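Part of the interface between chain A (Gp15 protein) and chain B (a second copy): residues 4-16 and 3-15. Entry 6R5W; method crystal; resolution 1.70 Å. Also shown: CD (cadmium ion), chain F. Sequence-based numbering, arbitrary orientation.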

# COMPACT_ATOMS: atom_id res chain seq x y z
N GLN A 4 67.24 6.17 -46.14
CA GLN A 4 67.18 4.75 -46.42
C GLN A 4 65.74 4.34 -46.70
O GLN A 4 64.78 5.05 -46.37
CB GLN A 4 67.74 3.95 -45.25
CG GLN A 4 68.25 2.58 -45.64
CD GLN A 4 69.01 1.92 -44.53
OE1 GLN A 4 68.83 2.24 -43.36
NE2 GLN A 4 69.89 0.98 -44.89
N PHE A 5 65.60 3.21 -47.37
CA PHE A 5 64.30 2.70 -47.79
C PHE A 5 63.80 1.62 -46.84
O PHE A 5 64.58 0.92 -46.18
CB PHE A 5 64.41 2.15 -49.21
CG PHE A 5 64.80 3.20 -50.21
CD1 PHE A 5 64.19 4.44 -50.19
CD2 PHE A 5 65.80 2.96 -51.14
CE1 PHE A 5 64.55 5.41 -51.10
CE2 PHE A 5 66.16 3.93 -52.04
CZ PHE A 5 65.53 5.16 -52.02
N ALA A 6 62.47 1.53 -46.76
CA ALA A 6 61.82 0.55 -45.90
C ALA A 6 61.79 -0.81 -46.58
O ALA A 6 61.64 -0.92 -47.80
CB ALA A 6 60.40 1.02 -45.59
N GLN A 7 61.95 -1.85 -45.77
CA GLN A 7 61.91 -3.22 -46.28
C GLN A 7 60.46 -3.62 -46.55
O GLN A 7 59.56 -3.33 -45.75
CB GLN A 7 62.54 -4.19 -45.27
CG GLN A 7 64.03 -3.96 -45.03
CD GLN A 7 64.89 -4.24 -46.25
OE1 GLN A 7 64.80 -5.31 -46.86
NE2 GLN A 7 65.73 -3.28 -46.61
N LYS A 8 60.23 -4.28 -47.70
CA LYS A 8 58.89 -4.75 -48.02
C LYS A 8 58.37 -5.68 -46.93
O LYS A 8 57.18 -5.64 -46.58
CB LYS A 8 58.89 -5.49 -49.37
CG LYS A 8 57.53 -6.19 -49.73
CD LYS A 8 57.49 -6.63 -51.19
CE LYS A 8 56.08 -7.05 -51.66
NZ LYS A 8 55.60 -8.38 -51.23
N THR A 9 59.26 -6.49 -46.34
CA THR A 9 58.83 -7.44 -45.31
C THR A 9 58.25 -6.71 -44.10
O THR A 9 57.23 -7.13 -43.55
CB THR A 9 59.98 -8.32 -44.81
OG1 THR A 9 60.88 -7.50 -44.03
CG2 THR A 9 60.76 -8.92 -45.94
N VAL A 10 58.87 -5.59 -43.71
CA VAL A 10 58.45 -4.86 -42.52
C VAL A 10 57.11 -4.19 -42.76
O VAL A 10 56.20 -4.25 -41.91
CB VAL A 10 59.54 -3.85 -42.13
CG1 VAL A 10 59.10 -3.00 -40.99
CG2 VAL A 10 60.82 -4.59 -41.79
N LEU A 11 56.96 -3.52 -43.91
CA LEU A 11 55.66 -2.97 -44.28
C LEU A 11 54.62 -4.07 -44.36
O LEU A 11 53.49 -3.87 -43.91
CB LEU A 11 55.76 -2.24 -45.62
CG LEU A 11 54.44 -1.76 -46.22
CD1 LEU A 11 53.71 -0.76 -45.28
CD2 LEU A 11 54.66 -1.14 -47.60
N ASP A 12 54.98 -5.23 -44.95
CA ASP A 12 54.02 -6.31 -45.10
C ASP A 12 53.56 -6.83 -43.75
O ASP A 12 52.37 -7.10 -43.56
CB ASP A 12 54.63 -7.47 -45.92
CG ASP A 12 54.52 -7.27 -47.42
OD1 ASP A 12 54.05 -6.19 -47.86
OD2 ASP A 12 54.91 -8.21 -48.17
N GLU A 13 54.49 -7.01 -42.80
CA GLU A 13 54.09 -7.54 -41.50
C GLU A 13 53.16 -6.55 -40.80
O GLU A 13 52.17 -6.95 -40.17
CB GLU A 13 55.30 -7.86 -40.62
CG GLU A 13 54.95 -8.00 -39.14
CD GLU A 13 56.05 -8.69 -38.33
OE1 GLU A 13 57.11 -9.03 -38.91
OE2 GLU A 13 55.84 -8.90 -37.12
N HIS A 14 53.46 -5.25 -40.91
CA HIS A 14 52.61 -4.24 -40.31
C HIS A 14 51.22 -4.25 -40.94
O HIS A 14 50.20 -4.25 -40.24
CB HIS A 14 53.21 -2.87 -40.48
CG HIS A 14 52.35 -1.78 -39.92
ND1 HIS A 14 52.33 -1.47 -38.58
CD2 HIS A 14 51.40 -1.01 -40.51
CE1 HIS A 14 51.47 -0.49 -38.38
NE2 HIS A 14 50.87 -0.20 -39.53
N VAL A 15 51.18 -4.27 -42.27
CA VAL A 15 49.92 -4.23 -43.00
C VAL A 15 49.08 -5.45 -42.74
O VAL A 15 47.84 -5.37 -42.76
CB VAL A 15 50.22 -4.05 -44.51
CG1 VAL A 15 49.04 -4.47 -45.35
CG2 VAL A 15 50.66 -2.60 -44.79
N ASN A 16 49.70 -6.61 -42.48
CA ASN A 16 48.97 -7.85 -42.28
C ASN A 16 48.73 -8.15 -40.81
O ASN A 16 48.17 -9.20 -40.48
CB ASN A 16 49.73 -9.03 -42.93
CG ASN A 16 49.70 -8.95 -44.45
OD1 ASN A 16 48.65 -9.07 -45.08
ND2 ASN A 16 50.87 -8.76 -45.03
N ALA B 3 63.45 -4.28 -55.27
CA ALA B 3 63.08 -5.68 -55.09
C ALA B 3 62.58 -5.95 -53.66
O ALA B 3 61.39 -6.17 -53.43
CB ALA B 3 64.26 -6.59 -55.42
N GLN B 4 63.50 -5.93 -52.70
CA GLN B 4 63.17 -6.09 -51.30
C GLN B 4 62.72 -4.79 -50.63
O GLN B 4 62.53 -4.78 -49.41
CB GLN B 4 64.37 -6.67 -50.54
CG GLN B 4 65.49 -5.67 -50.25
CD GLN B 4 66.87 -6.29 -50.34
OE1 GLN B 4 67.19 -6.98 -51.32
NE2 GLN B 4 67.70 -6.05 -49.33
N PHE B 5 62.57 -3.69 -51.36
CA PHE B 5 62.15 -2.43 -50.77
C PHE B 5 60.66 -2.20 -50.97
O PHE B 5 60.07 -2.62 -51.97
CB PHE B 5 62.91 -1.24 -51.36
CG PHE B 5 64.38 -1.27 -51.07
CD1 PHE B 5 64.84 -1.58 -49.80
CD2 PHE B 5 65.30 -1.00 -52.07
CE1 PHE B 5 66.18 -1.63 -49.53
CE2 PHE B 5 66.66 -1.04 -51.80
CZ PHE B 5 67.10 -1.35 -50.53
N ALA B 6 60.05 -1.51 -50.01
CA ALA B 6 58.62 -1.26 -50.07
C ALA B 6 58.33 -0.07 -50.97
O ALA B 6 59.03 0.95 -50.93
CB ALA B 6 58.05 -1.01 -48.67
N GLN B 7 57.28 -0.19 -51.77
CA GLN B 7 56.90 0.86 -52.69
C GLN B 7 56.16 2.00 -51.99
O GLN B 7 55.28 1.79 -51.14
CB GLN B 7 56.06 0.27 -53.83
CG GLN B 7 56.86 -0.65 -54.78
CD GLN B 7 57.89 0.13 -55.62
OE1 GLN B 7 57.55 1.14 -56.25
NE2 GLN B 7 59.13 -0.35 -55.63
N LYS B 8 56.54 3.22 -52.35
CA LYS B 8 55.91 4.40 -51.78
C LYS B 8 54.40 4.43 -52.03
O LYS B 8 53.64 4.91 -51.18
CB LYS B 8 56.57 5.64 -52.37
CG LYS B 8 55.87 6.92 -52.10
CD LYS B 8 56.71 8.12 -52.60
CE LYS B 8 57.97 8.45 -51.84
NZ LYS B 8 59.06 7.43 -51.94
N THR B 9 53.94 3.93 -53.17
CA THR B 9 52.50 3.91 -53.43
C THR B 9 51.77 3.02 -52.43
O THR B 9 50.63 3.32 -52.04
CB THR B 9 52.21 3.42 -54.85
OG1 THR B 9 52.58 2.03 -54.97
CG2 THR B 9 52.94 4.26 -55.91
N VAL B 10 52.40 1.90 -52.04
CA VAL B 10 51.76 0.96 -51.12
C VAL B 10 51.71 1.55 -49.71
O VAL B 10 50.66 1.57 -49.07
CB VAL B 10 52.50 -0.39 -51.12
CG1 VAL B 10 51.88 -1.33 -50.10
CG2 VAL B 10 52.50 -1.00 -52.52
N LEU B 11 52.84 2.09 -49.25
CA LEU B 11 52.84 2.79 -47.96
C LEU B 11 51.83 3.93 -47.94
O LEU B 11 51.09 4.10 -46.97
CB LEU B 11 54.23 3.29 -47.63
CG LEU B 11 54.28 4.14 -46.36
CD1 LEU B 11 53.73 3.27 -45.21
CD2 LEU B 11 55.68 4.56 -46.05
N ASP B 12 51.75 4.72 -49.03
CA ASP B 12 50.85 5.85 -49.03
C ASP B 12 49.39 5.42 -48.97
O ASP B 12 48.58 6.08 -48.29
CB ASP B 12 51.07 6.76 -50.26
CG ASP B 12 50.42 8.15 -50.09
OD1 ASP B 12 50.96 8.97 -49.30
OD2 ASP B 12 49.37 8.43 -50.74
N GLU B 13 48.98 4.39 -49.74
CA GLU B 13 47.58 4.00 -49.68
C GLU B 13 47.24 3.52 -48.25
O GLU B 13 46.15 3.80 -47.74
CB GLU B 13 47.23 2.91 -50.69
CG GLU B 13 45.94 2.15 -50.31
CD GLU B 13 45.28 1.37 -51.45
OE1 GLU B 13 44.23 0.73 -51.18
OE2 GLU B 13 45.81 1.40 -52.59
N HIS B 14 48.16 2.82 -47.60
CA HIS B 14 47.89 2.31 -46.26
C HIS B 14 47.69 3.45 -45.28
O HIS B 14 46.69 3.50 -44.55
CB HIS B 14 49.02 1.40 -45.79
CG HIS B 14 48.81 0.90 -44.40
ND1 HIS B 14 47.89 -0.10 -44.11
CD2 HIS B 14 49.38 1.25 -43.22
CE1 HIS B 14 47.92 -0.33 -42.80
NE2 HIS B 14 48.80 0.48 -42.24
N VAL B 15 48.62 4.42 -45.27
CA VAL B 15 48.58 5.54 -44.33
C VAL B 15 47.35 6.38 -44.52
O VAL B 15 46.84 6.96 -43.55
CB VAL B 15 49.89 6.34 -44.45
CG1 VAL B 15 49.70 7.73 -43.88
CG2 VAL B 15 51.02 5.55 -43.75
CD CD F . 48.84 1.21 -39.87
O HOH W 1 62.10 -6.75 -47.79

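A cadmium ion pins the two chains together at the C-terminal end of this contact. His A14 NE2 and His B14 NE2 each bind CD at 2.5 Å, and four further ligand atoms come from elsewhere in the structure. The two NE2 atoms of His A14 and His B14 lie 3.5 Å apart, but they share a metal and not a hydrogen bond. Beside the metal site, Val A15 CG2 sits over one face of the His B14 ring, with CG2 3.8 Å from His B14 ND1.

The helices, residues 8-15 in each chain, run in nearly the same direction, at 23°. Their axes stay 11.3 Å apart at closest approach. Leucine fills part of that gap. Leu A11 CD2 reaches Ala B6 CB at 3.6 Å and Val B10 CG1 at 3.7 Å. Leu A11 CD1 meets Leu B11 CD1 at 4.0 Å. These contacts are apolar, and both leucines are buried.

Ahead of the helices the backbones pair directly. A single beta bridge joins Gln A7 and Phe B5. Its two hydrogen bonds are nearly straight: Ala B6 N donates to Ala A6 O at 2.8 Å, and Lys A8 N donates to Gln B4 O at 2.9 Å. Lys A8 stands in the first turn of its helix, where its amide has no acceptor within the helix; the other chain supplies one. Gln B4 O also accepts from water 1 at 2.6 Å. The same water accepts from Thr A9 N at 3.2 Å, so it links the next amide of the helix to the same carbonyl.

The phenylalanines meet edge-to-face. The edge of Phe A5 points toward the face of Phe B5, and Phe A5 CB lies over that face, 3.8 Å from Phe B5 CD1. Gln A7 NE2 approaches the edge of the Phe B5 ring, 3.4 Å from Phe B5 CE1.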